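Local coordinates for protein decapping nuclease RAI1 (Candida albicans, PDB 5BUD) that removes NAD caps from RNA 5' ends, using a divalent metal cation, and binds, stabilises and stimulates the exoribonuclease RAT1, at residues F24-D29 against Y34-P39; E72-D77 against V200-Q205; I214-L219 against W335-V340. All coordinates share one frame; numbering follows the deposited sequence.

How the contacts relate
Contacts 1 and 2 are neighbours, their centres about 14 Å apart, and they touch: the backbone N of R28 reaches Q205 O, and the R28 guanidinium bonds to Y203 O and, weakly, to N202 O. Together they place a beta hairpin and two loops beside the manganese site of this PD-(D/E)XK nuclease. Contact 3 stands apart, its centre about 29 Å from that of contact 1 and 30 Å from that of contact 2, across the centre of the chain from the latter. Strand 205-214 ties the regions together, pairing with strand 21-28 and, through the turn of contact 3, with strand 217-228. Along the chain contact 1 closes before contact 2 opens, and contact 2 before contact 3 opens.

Contact 1 (F24-D29 against Y34-P39); sequences FSYARD and YVYDDP
Residues 24-28 of strand 21-28 and the short strand 34-35 run antiparallel, with A27 and V35 as the hydrogen-bonded pair: A27 N gives to V35 O at 3.1 Å, and V35 N returns a bond to A27 O at 2.9 Å. R28 and Y34 form the next, non-hydrogen-bonded pair, and here the arginine chain lies over the tyrosine: R28 CG stands above the centre of the Y34 ring, 4.1 Å from the centroid, as a CH-pi contact. With its CG anti to the backbone N (chi1 -160°), R28 runs out over the ring and then bends at chi3. Water 2 joins R28 NH1 to Y34 OH, while R28 NE is held by the backbone oxygen of Y203 and NH1 also by N74. This is a beta hairpin at the margin of the nuclease fold, with strand 205-214 on the far side of strand 21-28. The Y26 and Y34 side chains project together from the neighbouring strands, and Y26 receives Y34 CD1 at its ring edge, 3.8 Å from Y26 CE2; helix 78-92 packs against both tyrosines and Y36. The other side of the hairpin carries A27 and V35, whose CB atoms are 4.2 Å apart. Past the paired residues the chain turns back, bringing P39 CB to 3.6 Å from Y26 CA. P39 CG also approaches S25 OG, and water 1 donates to both S25 O and Y36 O.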
ATOM      1  N   PHE A  24      -2.918  15.990   0.344  1.00 26.28           N
ATOM      2  CA  PHE A  24      -1.926  16.423   1.312  1.00 26.63           C
ATOM      3  C   PHE A  24      -1.067  15.229   1.690  1.00 26.70           C
ATOM      4  O   PHE A  24      -1.266  14.135   1.161  1.00 26.79           O
ATOM      5  CB  PHE A  24      -2.617  17.005   2.576  1.00 26.73           C
ATOM      6  CG  PHE A  24      -3.506  16.011   3.291  1.00 25.47           C
ATOM      7  CD1 PHE A  24      -4.827  15.896   2.960  1.00 24.34           C
ATOM      8  CD2 PHE A  24      -2.991  15.179   4.261  1.00 26.15           C
ATOM      9  CE1 PHE A  24      -5.635  14.976   3.573  1.00 25.40           C
ATOM     10  CE2 PHE A  24      -3.800  14.254   4.905  1.00 26.55           C
ATOM     11  CZ  PHE A  24      -5.121  14.144   4.552  1.00 25.91           C
ATOM     12  N   SER A  25      -0.139  15.444   2.627  1.00 24.53           N
ATOM     13  CA  SER A  25       0.690  14.406   3.170  1.00 24.54           C
ATOM     14  C   SER A  25       0.870  14.585   4.660  1.00 26.36           C
ATOM     15  O   SER A  25       0.590  15.648   5.200  1.00 24.86           O
ATOM     16  CB  SER A  25       2.064  14.449   2.528  1.00 26.90           C
ATOM     17  OG  SER A  25       2.621  15.732   2.690  1.00 27.87           O
ATOM     18  N   TYR A  26       1.388  13.541   5.290  1.00 25.04           N
ATOM     19  CA  TYR A  26       1.783  13.570   6.675  1.00 25.69           C
ATOM     20  C   TYR A  26       2.862  12.496   6.810  1.00 27.07           C
ATOM     21  O   TYR A  26       3.234  11.878   5.803  1.00 24.60           O
ATOM     22  CB  TYR A  26       0.561  13.373   7.594  1.00 25.42           C
ATOM     23  CG  TYR A  26      -0.179  12.062   7.530  1.00 25.07           C
ATOM     24  CD1 TYR A  26      -0.988  11.743   6.457  1.00 25.62           C
ATOM     25  CD2 TYR A  26      -0.106  11.153   8.570  1.00 26.36           C
ATOM     26  CE1 TYR A  26      -1.694  10.548   6.396  1.00 24.95           C
ATOM     27  CE2 TYR A  26      -0.798   9.954   8.524  1.00 26.10           C
ATOM     28  CZ  TYR A  26      -1.594   9.654   7.430  1.00 25.34           C
ATOM     29  OH  TYR A  26      -2.267   8.457   7.416  1.00 22.89           O
ATOM     30  N   ALA A  27       3.375  12.272   8.020  1.00 23.95           N
ATOM     31  CA  ALA A  27       4.543  11.453   8.182  1.00 26.09           C
ATOM     32  C   ALA A  27       4.519  10.736   9.516  1.00 29.09           C
ATOM     33  O   ALA A  27       3.736  11.100  10.407  1.00 31.52           O
ATOM     34  CB  ALA A  27       5.792  12.332   8.056  1.00 25.88           C
ATOM     35  N   ARG A  28       5.356   9.713   9.642  1.00 28.49           N
ATOM     36  CA  ARG A  28       5.639   9.086  10.930  1.00 30.48           C
ATOM     37  C   ARG A  28       7.121   9.230  11.216  1.00 31.56           C
ATOM     38  O   ARG A  28       7.940   8.931  10.346  1.00 28.98           O
ATOM     39  CB  ARG A  28       5.257   7.624  10.911  1.00 29.52           C
ATOM     40  CG  ARG A  28       5.077   7.041  12.301  1.00 31.21           C
ATOM     41  CD  ARG A  28       4.431   5.672  12.214  1.00 31.14           C
ATOM     42  NE  ARG A  28       5.362   4.710  11.642  1.00 31.33           N
ATOM     43  CZ  ARG A  28       5.085   3.438  11.431  1.00 29.37           C
ATOM     44  NH1 ARG A  28       3.905   2.947  11.774  1.00 28.82           N
ATOM     45  NH2 ARG A  28       5.995   2.651  10.888  1.00 30.87           N
ATOM     46  N   ASP A  29       7.477   9.706  12.412  1.00 31.75           N
ATOM     47  CA  ASP A  29       8.890   9.918  12.743  1.00 30.53           C
ATOM     48  C   ASP A  29       9.545   8.653  13.258  1.00 28.51           C
ATOM     49  O   ASP A  29       8.907   7.605  13.378  1.00 28.60           O
ATOM     50  CB  ASP A  29       9.108  11.154  13.657  1.00 31.13           C
ATOM     51  CG  ASP A  29       8.683  10.939  15.119  1.00 32.16           C
ATOM     52  OD1 ASP A  29       8.543   9.794  15.590  1.00 31.13           O
ATOM     53  OD2 ASP A  29       8.507  11.973  15.799  1.00 37.32           O
ATOM     54  N   TYR A  34       3.269  10.505  14.749  1.00 35.08           N
ATOM     55  CA  TYR A  34       2.870  11.164  13.507  1.00 35.95           C
ATOM     56  C   TYR A  34       3.138  12.661  13.523  1.00 39.33           C
ATOM     57  O   TYR A  34       3.105  13.311  14.577  1.00 40.36           O
ATOM     58  CB  TYR A  34       1.397  10.869  13.201  1.00 35.42           C
ATOM     59  CG  TYR A  34       1.211   9.418  12.879  1.00 33.48           C
ATOM     60  CD1 TYR A  34       1.296   8.967  11.567  1.00 34.28           C
ATOM     61  CD2 TYR A  34       1.026   8.477  13.884  1.00 34.45           C
ATOM     62  CE1 TYR A  34       1.168   7.626  11.266  1.00 34.44           C
ATOM     63  CE2 TYR A  34       0.893   7.136  13.595  1.00 32.86           C
ATOM     64  CZ  TYR A  34       0.964   6.714  12.282  1.00 33.52           C
ATOM     65  OH  TYR A  34       0.843   5.385  11.965  1.00 33.91           O
ATOM     66  N   VAL A  35       3.397  13.192  12.334  1.00 36.42           N
ATOM     67  CA  VAL A  35       3.833  14.556  12.125  1.00 36.14           C
ATOM     68  C   VAL A  35       2.944  15.169  11.057  1.00 34.83           C
ATOM     69  O   VAL A  35       2.778  14.577  10.002  1.00 35.23           O
ATOM     70  CB  VAL A  35       5.271  14.562  11.585  1.00 38.62           C
ATOM     71  CG1 VAL A  35       5.675  15.963  11.148  1.00 37.32           C
ATOM     72  CG2 VAL A  35       6.231  13.974  12.614  1.00 40.43           C
ATOM     73  N   TYR A  36       2.382  16.350  11.304  1.00 32.13           N
ATOM     74  CA  TYR A  36       1.371  16.902  10.390  1.00 32.61           C
ATOM     75  C   TYR A  36       1.777  18.217   9.729  1.00 34.16           C
ATOM     76  O   TYR A  36       1.227  18.588   8.685  1.00 31.51           O
ATOM     77  CB  TYR A  36       0.007  17.027  11.096  1.00 31.43           C
ATOM     78  CG  TYR A  36      -0.429  15.753  11.796  1.00 31.54           C
ATOM     79  CD1 TYR A  36      -0.152  15.535  13.151  1.00 31.40           C
ATOM     80  CD2 TYR A  36      -1.137  14.770  11.110  1.00 27.21           C
ATOM     81  CE1 TYR A  36      -0.555  14.359  13.781  1.00 29.39           C
ATOM     82  CE2 TYR A  36      -1.522  13.601  11.722  1.00 26.65           C
ATOM     83  CZ  TYR A  36      -1.236  13.385  13.050  1.00 28.67           C
ATOM     84  OH  TYR A  36      -1.649  12.191  13.626  1.00 27.27           O
ATOM     85  N   ASP A  37       2.764  18.893  10.306  1.00 37.37           N
ATOM     86  CA  ASP A  37       3.291  20.149   9.756  1.00 39.53           C
ATOM     87  C   ASP A  37       4.594  19.866   9.010  1.00 38.32           C
ATOM     88  O   ASP A  37       5.381  19.005   9.409  1.00 34.65           O
ATOM     89  CB  ASP A  37       3.547  21.140  10.896  1.00 42.39           C
ATOM     90  CG  ASP A  37       2.285  21.490  11.659  1.00 44.77           C
ATOM     91  OD1 ASP A  37       1.458  22.266  11.136  1.00 49.32           O
ATOM     92  OD2 ASP A  37       2.119  20.977  12.781  1.00 45.61           O
ATOM     93  N   ASP A  38       4.823  20.586   7.924  1.00 42.82           N
ATOM     94  CA  ASP A  38       6.014  20.371   7.085  1.00 45.01           C
ATOM     95  C   ASP A  38       6.396  18.880   6.933  1.00 40.47           C
ATOM     96  O   ASP A  38       7.532  18.487   7.167  1.00 37.39           O
ATOM     97  CB  ASP A  38       7.214  21.165   7.632  1.00 49.68           C
ATOM     98  CG  ASP A  38       6.856  22.592   7.999  1.00 51.98           C
ATOM     99  OD1 ASP A  38       6.341  23.314   7.130  1.00 54.65           O
ATOM    100  OD2 ASP A  38       7.094  22.987   9.160  1.00 59.66           O
ATOM    101  N   PRO A  39       5.432  18.037   6.539  1.00 38.64           N
ATOM    102  CA  PRO A  39       5.719  16.615   6.366  1.00 38.40           C
ATOM    103  C   PRO A  39       6.731  16.336   5.231  1.00 35.54           C
ATOM    104  O   PRO A  39       7.459  15.353   5.279  1.00 35.52           O
ATOM    105  CB  PRO A  39       4.342  16.034   6.053  1.00 37.59           C
ATOM    106  CG  PRO A  39       3.627  17.148   5.375  1.00 39.33           C
ATOM    107  CD  PRO A  39       4.068  18.382   6.103  1.00 38.76           C
TER
HETATM  108  O   HOH W   1      -0.566  16.844   7.404  1.00 29.15           O
HETATM  109  O   HOH W   2       2.032   3.536  13.887  1.00 34.45           O

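Contact 2 (E72-D77 against V200-Q205); sequences EQNLAD and VNNYEQ
N74 has more surface buried here than any other residue of the two loops, and it meets N202 and Q205 through amide groups that approach without bonding one another. N74 OD1 stays 4.1 Å from Q205 NE2, and N74 ND2 comes to 4.4 Å from N202 ND2. The amide planes of N74 and Q205 are turned 46° apart. The first torsion of N74 (chi1 -158°) swings its amide across toward the other loop, where OD1 takes a hydrogen bond from R28 NH1. N202 is held from outside as well: its OD1 accepts from the backbone N of I69 and its ND2 bonds to Y172 OH, fixing which way round the buried amide sits. Between nearest atoms, that side chain is about 6 Å from a bound manganese, and the side chain of Q205 about 4 Å from the side chain of E224, a ligand of manganese in this structure. Just before N202, N201 OD1 accepts from Y203 N at 2.8 Å, an Asx turn, and from E204 N at 2.9 Å, which widens it to an Asx motif. A water, water 3, bridges Q73 OE1 and Y203 OH, lying in the plane of the tyrosine ring. Segment 72-77 ends at D77, the N-cap of helix 78-92, with L75 against helix 138-155; segment 200-205 runs from V200, packed on helix 158-178, into strand 205-214.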
ATOM      1  N   GLU A  72       2.251  -5.077  15.993  1.00 43.41           N
ATOM      2  CA  GLU A  72       1.034  -4.571  16.653  1.00 45.88           C
ATOM      3  C   GLU A  72       0.971  -3.064  16.571  1.00 42.62           C
ATOM      4  O   GLU A  72      -0.124  -2.494  16.547  1.00 42.29           O
ATOM      5  CB  GLU A  72       0.955  -4.967  18.136  1.00 49.57           C
ATOM      6  CG  GLU A  72       1.488  -6.342  18.475  1.00 53.75           C
ATOM      7  CD  GLU A  72       2.995  -6.352  18.635  1.00 55.39           C
ATOM      8  OE1 GLU A  72       3.510  -5.697  19.575  1.00 63.09           O
ATOM      9  OE2 GLU A  72       3.659  -7.012  17.813  1.00 54.76           O
ATOM     10  N   GLN A  73       2.145  -2.429  16.529  1.00 39.58           N
ATOM     11  CA  GLN A  73       2.248  -0.976  16.438  1.00 37.87           C
ATOM     12  C   GLN A  73       2.304  -0.433  15.010  1.00 36.05           C
ATOM     13  O   GLN A  73       2.425   0.784  14.829  1.00 35.06           O
ATOM     14  CB  GLN A  73       3.502  -0.492  17.197  1.00 43.00           C
ATOM     15  CG  GLN A  73       3.450  -0.718  18.694  1.00 44.91           C
ATOM     16  CD  GLN A  73       4.724  -0.306  19.390  1.00 47.83           C
ATOM     17  OE1 GLN A  73       5.448   0.579  18.925  1.00 50.74           O
ATOM     18  NE2 GLN A  73       5.010  -0.951  20.510  1.00 48.67           N
ATOM     19  N   ASN A  74       2.229  -1.307  14.002  1.00 34.84           N
ATOM     20  CA  ASN A  74       2.473  -0.897  12.609  1.00 32.54           C
ATOM     21  C   ASN A  74       1.270  -1.132  11.708  1.00 32.65           C
ATOM     22  O   ASN A  74       1.386  -1.164  10.485  1.00 31.74           O
ATOM     23  CB  ASN A  74       3.689  -1.668  12.046  1.00 33.84           C
ATOM     24  CG  ASN A  74       4.336  -0.964  10.881  1.00 32.24           C
ATOM     25  OD1 ASN A  74       4.279   0.258  10.776  1.00 34.42           O
ATOM     26  ND2 ASN A  74       4.955  -1.726   9.999  1.00 35.64           N
ATOM     27  N   LEU A  75       0.103  -1.299  12.311  1.00 34.27           N
ATOM     28  CA  LEU A  75      -1.130  -1.463  11.548  1.00 34.23           C
ATOM     29  C   LEU A  75      -1.493  -0.100  10.966  1.00 32.19           C
ATOM     30  O   LEU A  75      -1.095   0.937  11.509  1.00 29.77           O
ATOM     31  CB  LEU A  75      -2.227  -2.005  12.473  1.00 35.99           C
ATOM     32  CG  LEU A  75      -1.873  -3.357  13.129  1.00 38.77           C
ATOM     33  CD1 LEU A  75      -2.971  -3.820  14.074  1.00 39.60           C
ATOM     34  CD2 LEU A  75      -1.577  -4.418  12.071  1.00 40.75           C
ATOM     35  N   ALA A  76      -2.231  -0.073   9.864  1.00 28.09           N
ATOM     36  CA  ALA A  76      -2.746   1.190   9.364  1.00 28.58           C
ATOM     37  C   ALA A  76      -3.557   1.888  10.480  1.00 28.42           C
ATOM     38  O   ALA A  76      -4.397   1.278  11.142  1.00 28.87           O
ATOM     39  CB  ALA A  76      -3.592   0.993   8.128  1.00 27.30           C
ATOM     40  N   ASP A  77      -3.284   3.177  10.649  1.00 29.55           N
ATOM     41  CA  ASP A  77      -3.752   3.942  11.796  1.00 29.16           C
ATOM     42  C   ASP A  77      -4.806   4.956  11.402  1.00 26.61           C
ATOM     43  O   ASP A  77      -4.492   6.034  10.946  1.00 25.57           O
ATOM     44  CB  ASP A  77      -2.567   4.650  12.426  1.00 29.89           C
ATOM     45  CG  ASP A  77      -2.939   5.370  13.701  1.00 32.05           C
ATOM     46  OD1 ASP A  77      -3.989   5.066  14.252  1.00 34.97           O
ATOM     47  OD2 ASP A  77      -2.183   6.238  14.139  1.00 36.77           O
ATOM     48  N   VAL A 200      19.394   0.919  10.054  1.00 28.36           N
ATOM     49  CA  VAL A 200      18.147   0.801   9.311  1.00 26.29           C
ATOM     50  C   VAL A 200      16.973   0.722  10.307  1.00 26.35           C
ATOM     51  O   VAL A 200      17.054   0.007  11.309  1.00 25.97           O
ATOM     52  CB  VAL A 200      18.147  -0.450   8.432  1.00 26.00           C
ATOM     53  CG1 VAL A 200      16.772  -0.648   7.804  1.00 26.38           C
ATOM     54  CG2 VAL A 200      19.235  -0.339   7.371  1.00 26.08           C
ATOM     55  N   ASN A 201      15.922   1.481  10.033  1.00 24.26           N
ATOM     56  CA  ASN A 201      14.658   1.392  10.751  1.00 26.27           C
ATOM     57  C   ASN A 201      13.464   1.319   9.790  1.00 27.55           C
ATOM     58  O   ASN A 201      13.558   1.782   8.645  1.00 29.30           O
ATOM     59  CB  ASN A 201      14.484   2.584  11.708  1.00 25.67           C
ATOM     60  CG  ASN A 201      14.054   3.858  11.015  1.00 26.75           C
ATOM     61  OD1 ASN A 201      12.877   4.063  10.748  1.00 26.19           O
ATOM     62  ND2 ASN A 201      15.001   4.753  10.758  1.00 27.72           N
ATOM     63  N   ASN A 202      12.358   0.722  10.241  1.00 25.61           N
ATOM     64  CA  ASN A 202      11.093   0.850   9.515  1.00 26.33           C
ATOM     65  C   ASN A 202      10.044   1.664  10.265  1.00 25.78           C
ATOM     66  O   ASN A 202       8.841   1.518  10.036  1.00 27.14           O
ATOM     67  CB  ASN A 202      10.544  -0.508   9.049  1.00 26.01           C
ATOM     68  CG  ASN A 202      10.137  -1.428  10.204  1.00 26.94           C
ATOM     69  OD1 ASN A 202      10.543  -1.259  11.370  1.00 26.23           O
ATOM     70  ND2 ASN A 202       9.344  -2.416   9.873  1.00 26.85           N
ATOM     71  N   TYR A 203      10.505   2.606  11.076  1.00 26.27           N
ATOM     72  CA  TYR A 203       9.609   3.484  11.795  1.00 26.95           C
ATOM     73  C   TYR A 203       9.243   4.673  10.947  1.00 25.54           C
ATOM     74  O   TYR A 203       8.084   5.073  10.896  1.00 25.56           O
ATOM     75  CB  TYR A 203      10.263   3.987  13.087  1.00 28.83           C
ATOM     76  CG  TYR A 203      10.141   3.045  14.231  1.00 30.47           C
ATOM     77  CD1 TYR A 203      10.965   1.937  14.322  1.00 32.60           C
ATOM     78  CD2 TYR A 203       9.220   3.274  15.261  1.00 31.15           C
ATOM     79  CE1 TYR A 203      10.875   1.065  15.381  1.00 32.60           C
ATOM     80  CE2 TYR A 203       9.133   2.407  16.331  1.00 31.64           C
ATOM     81  CZ  TYR A 203       9.969   1.311  16.390  1.00 32.62           C
ATOM     82  OH  TYR A 203       9.914   0.417  17.429  1.00 32.68           O
ATOM     83  N   GLU A 204      10.231   5.266  10.295  1.00 25.54           N
ATOM     84  CA  GLU A 204       9.987   6.492   9.555  1.00 26.15           C
ATOM     85  C   GLU A 204       9.156   6.201   8.313  1.00 27.01           C
ATOM     86  O   GLU A 204       9.397   5.203   7.641  1.00 25.22           O
ATOM     87  CB  GLU A 204      11.303   7.144   9.148  1.00 29.17           C
ATOM     88  CG  GLU A 204      12.175   7.615  10.317  1.00 30.49           C
ATOM     89  CD  GLU A 204      13.516   8.116   9.808  1.00 33.35           C
ATOM     90  OE1 GLU A 204      14.377   7.270   9.465  1.00 35.34           O
ATOM     91  OE2 GLU A 204      13.691   9.348   9.720  1.00 35.81           O
ATOM     92  N   GLN A 205       8.198   7.076   8.023  1.00 25.40           N
ATOM     93  CA  GLN A 205       7.304   6.915   6.881  1.00 27.47           C
ATOM     94  C   GLN A 205       6.848   8.274   6.385  1.00 25.66           C
ATOM     95  O   GLN A 205       6.643   9.199   7.180  1.00 24.58           O
ATOM     96  CB  GLN A 205       6.013   6.200   7.277  1.00 29.66           C
ATOM     97  CG  GLN A 205       6.108   4.806   7.825  1.00 30.42           C
ATOM     98  CD  GLN A 205       4.708   4.247   8.083  1.00 33.68           C
ATOM     99  OE1 GLN A 205       3.825   4.942   8.629  1.00 33.47           O
ATOM    100  NE2 GLN A 205       4.495   3.004   7.691  1.00 33.18           N
TER
HETATM  101  O   HOH W   3       8.086   1.389  19.531  1.00 46.52           O

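Contact 3 (I214-L219 against W335-V340); sequences IGNVKL and WLNTTV
N337 packs against V217 where the C-terminal end of helix 322-339 passes the type II' beta turn I214-V217, which links the antiparallel strands 205-214 and 217-228 as a beta hairpin of the PD-(D/E)XK nuclease fold. W335 keeps its indole away from the hairpin, against L351 and L362, but its backbone oxygen accepts from T338 N at 3.2 Å. L336 is buried against L351 and L362, on strands 349-354 and 359-364. N337 comes next and, within 335-340, is the residue that touches 214-219; earlier turns of the helix cover I214 through Y329 and V333. The CB of N337 points toward the strand, and the two side chains, N337 and V217, run past one another head to tail. OD1 of the N337 amide accepts from K342 NZ. T338 bonds back along the helix through OG1 to D334 O. T339 OG1 makes a weak bond to W335 O, and V340, the first residue to leave helical geometry, packs on Y349 and L362. The contact lies away from the metal and RNA sites, and joins helix to hairpin through a methyl of V217 against the amide and CB of N337. N216 OD1 is 4.3 Å from N337 ND2; water 4 donates to N216 OD1 at 2.9 Å, but its link to ND2 is too short to be trusted and remains doubtful. Set opposite the carbonyl carbon of its own residue, V217 CG2 is the branch that faces the asparagine, 3.8 Å from N337 CB and 3.7 Å from N337 ND2.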
ATOM      1  N   ILE A 214     -12.830   5.840 -10.139  1.00 31.72           N
ATOM      2  CA  ILE A 214     -13.035   4.865 -11.220  1.00 31.80           C
ATOM      3  C   ILE A 214     -14.527   4.791 -11.456  1.00 32.67           C
ATOM      4  O   ILE A 214     -15.309   4.816 -10.490  1.00 30.30           O
ATOM      5  CB  ILE A 214     -12.429   3.487 -10.905  1.00 32.93           C
ATOM      6  CG1 ILE A 214     -12.669   2.518 -12.065  1.00 34.25           C
ATOM      7  CG2 ILE A 214     -12.961   2.913  -9.593  1.00 33.95           C
ATOM      8  CD1 ILE A 214     -11.790   1.294 -11.985  1.00 34.93           C
ATOM      9  N   GLY A 215     -14.924   4.774 -12.729  1.00 31.73           N
ATOM     10  CA  GLY A 215     -16.338   4.914 -13.083  1.00 34.42           C
ATOM     11  C   GLY A 215     -16.842   6.238 -12.522  1.00 36.01           C
ATOM     12  O   GLY A 215     -16.202   7.266 -12.686  1.00 35.64           O
ATOM     13  N   ASN A 216     -17.963   6.217 -11.818  1.00 34.70           N
ATOM     14  CA  ASN A 216     -18.464   7.429 -11.203  1.00 38.70           C
ATOM     15  C   ASN A 216     -18.230   7.450  -9.691  1.00 36.21           C
ATOM     16  O   ASN A 216     -18.878   8.208  -8.990  1.00 39.53           O
ATOM     17  CB  ASN A 216     -19.959   7.605 -11.525  1.00 44.06           C
ATOM     18  CG  ASN A 216     -20.791   6.402 -11.101  1.00 48.97           C
ATOM     19  OD1 ASN A 216     -20.638   5.883  -9.991  1.00 52.09           O
ATOM     20  ND2 ASN A 216     -21.672   5.947 -11.988  1.00 49.90           N
ATOM     21  N   VAL A 217     -17.306   6.637  -9.185  1.00 35.15           N
ATOM     22  CA  VAL A 217     -17.029   6.603  -7.739  1.00 32.74           C
ATOM     23  C   VAL A 217     -15.763   7.379  -7.399  1.00 31.66           C
ATOM     24  O   VAL A 217     -14.789   7.315  -8.126  1.00 30.31           O
ATOM     25  CB  VAL A 217     -16.907   5.156  -7.223  1.00 33.10           C
ATOM     26  CG1 VAL A 217     -16.653   5.147  -5.710  1.00 34.86           C
ATOM     27  CG2 VAL A 217     -18.178   4.395  -7.524  1.00 33.25           C
ATOM     28  N   LYS A 218     -15.787   8.125  -6.294  1.00 33.28           N
ATOM     29  CA  LYS A 218     -14.611   8.856  -5.826  1.00 33.90           C
ATOM     30  C   LYS A 218     -13.995   8.173  -4.610  1.00 32.81           C
ATOM     31  O   LYS A 218     -14.714   7.778  -3.678  1.00 29.26           O
ATOM     32  CB  LYS A 218     -14.987  10.302  -5.470  1.00 37.23           C
ATOM     33  CG  LYS A 218     -15.323  11.175  -6.681  1.00 41.01           C
ATOM     34  CD  LYS A 218     -14.350  10.970  -7.839  1.00 44.91           C
ATOM     35  CE  LYS A 218     -14.687  11.812  -9.070  1.00 49.73           C
ATOM     36  NZ  LYS A 218     -15.651  11.093  -9.960  1.00 51.38           N
ATOM     37  N   LEU A 219     -12.670   8.029  -4.635  1.00 29.89           N
ATOM     38  CA  LEU A 219     -11.942   7.417  -3.521  1.00 30.26           C
ATOM     39  C   LEU A 219     -10.795   8.272  -3.063  1.00 28.94           C
ATOM     40  O   LEU A 219     -10.087   8.818  -3.886  1.00 28.47           O
ATOM     41  CB  LEU A 219     -11.372   6.067  -3.905  1.00 30.83           C
ATOM     42  CG  LEU A 219     -12.406   5.035  -4.357  1.00 32.42           C
ATOM     43  CD1 LEU A 219     -12.396   4.988  -5.871  1.00 30.35           C
ATOM     44  CD2 LEU A 219     -12.066   3.672  -3.754  1.00 32.70           C
ATOM     45  N   TRP A 335     -20.378  -1.398  -6.503  1.00 29.93           N
ATOM     46  CA  TRP A 335     -21.283  -2.193  -5.654  1.00 30.73           C
ATOM     47  C   TRP A 335     -21.305  -1.602  -4.243  1.00 30.52           C
ATOM     48  O   TRP A 335     -22.382  -1.286  -3.707  1.00 31.05           O
ATOM     49  CB  TRP A 335     -20.839  -3.664  -5.679  1.00 32.41           C
ATOM     50  CG  TRP A 335     -21.601  -4.631  -4.824  1.00 33.46           C
ATOM     51  CD1 TRP A 335     -22.890  -5.073  -5.003  1.00 35.42           C
ATOM     52  CD2 TRP A 335     -21.087  -5.339  -3.696  1.00 32.83           C
ATOM     53  NE1 TRP A 335     -23.202  -6.001  -4.045  1.00 34.80           N
ATOM     54  CE2 TRP A 335     -22.116  -6.175  -3.223  1.00 33.52           C
ATOM     55  CE3 TRP A 335     -19.853  -5.344  -3.036  1.00 32.08           C
ATOM     56  CZ2 TRP A 335     -21.950  -7.008  -2.110  1.00 32.75           C
ATOM     57  CZ3 TRP A 335     -19.691  -6.171  -1.915  1.00 34.16           C
ATOM     58  CH2 TRP A 335     -20.738  -6.993  -1.471  1.00 31.92           C
ATOM     59  N   LEU A 336     -20.133  -1.355  -3.669  1.00 28.42           N
ATOM     60  CA  LEU A 336     -20.086  -0.697  -2.361  1.00 30.19           C
ATOM     61  C   LEU A 336     -20.809   0.666  -2.372  1.00 29.53           C
ATOM     62  O   LEU A 336     -21.502   1.015  -1.411  1.00 30.00           O
ATOM     63  CB  LEU A 336     -18.650  -0.494  -1.896  1.00 30.36           C
ATOM     64  CG  LEU A 336     -17.831  -1.736  -1.603  1.00 32.63           C
ATOM     65  CD1 LEU A 336     -16.367  -1.352  -1.411  1.00 32.95           C
ATOM     66  CD2 LEU A 336     -18.383  -2.460  -0.386  1.00 34.13           C
ATOM     67  N   ASN A 337     -20.649   1.408  -3.456  1.00 30.96           N
ATOM     68  CA  ASN A 337     -21.177   2.766  -3.553  1.00 31.56           C
ATOM     69  C   ASN A 337     -22.694   2.847  -3.733  1.00 30.54           C
ATOM     70  O   ASN A 337     -23.270   3.894  -3.481  1.00 33.87           O
ATOM     71  CB  ASN A 337     -20.491   3.530  -4.693  1.00 32.16           C
ATOM     72  CG  ASN A 337     -20.717   5.029  -4.611  1.00 33.83           C
ATOM     73  OD1 ASN A 337     -20.490   5.652  -3.565  1.00 34.31           O
ATOM     74  ND2 ASN A 337     -21.195   5.612  -5.697  1.00 35.57           N
ATOM     75  N   THR A 338     -23.332   1.772  -4.178  1.00 32.22           N
ATOM     76  CA  THR A 338     -24.792   1.777  -4.410  1.00 33.78           C
ATOM     77  C   THR A 338     -25.565   0.850  -3.461  1.00 35.77           C
ATOM     78  O   THR A 338     -26.794   0.877  -3.429  1.00 38.11           O
ATOM     79  CB  THR A 338     -25.103   1.406  -5.876  1.00 34.47           C
ATOM     80  OG1 THR A 338     -24.529   0.142  -6.178  1.00 34.37           O
ATOM     81  CG2 THR A 338     -24.504   2.432  -6.831  1.00 36.47           C
ATOM     82  N   THR A 339     -24.845   0.041  -2.689  1.00 33.94           N
ATOM     83  CA  THR A 339     -25.431  -0.976  -1.845  1.00 37.44           C
ATOM     84  C   THR A 339     -25.590  -0.481  -0.425  1.00 37.71           C
ATOM     85  O   THR A 339     -26.596  -0.763   0.198  1.00 40.02           O
ATOM     86  CB  THR A 339     -24.554  -2.263  -1.851  1.00 43.23           C
ATOM     87  OG1 THR A 339     -24.797  -3.002  -3.051  1.00 44.47           O
ATOM     88  CG2 THR A 339     -24.832  -3.173  -0.653  1.00 48.05           C
ATOM     89  N   VAL A 340     -24.576   0.201   0.107  1.00 38.10           N
ATOM     90  CA  VAL A 340     -24.588   0.599   1.498  1.00 36.75           C
ATOM     91  C   VAL A 340     -25.202   1.998   1.541  1.00 38.72           C
ATOM     92  O   VAL A 340     -24.833   2.857   0.731  1.00 37.10           O
ATOM     93  CB  VAL A 340     -23.172   0.624   2.108  1.00 37.22           C
ATOM     94  CG1 VAL A 340     -23.238   0.857   3.614  1.00 38.25           C
ATOM     95  CG2 VAL A 340     -22.441  -0.689   1.851  1.00 36.27           C
TER
HETATM   96  O   HOH W   4     -21.475   4.188  -7.745  1.00 48.69           O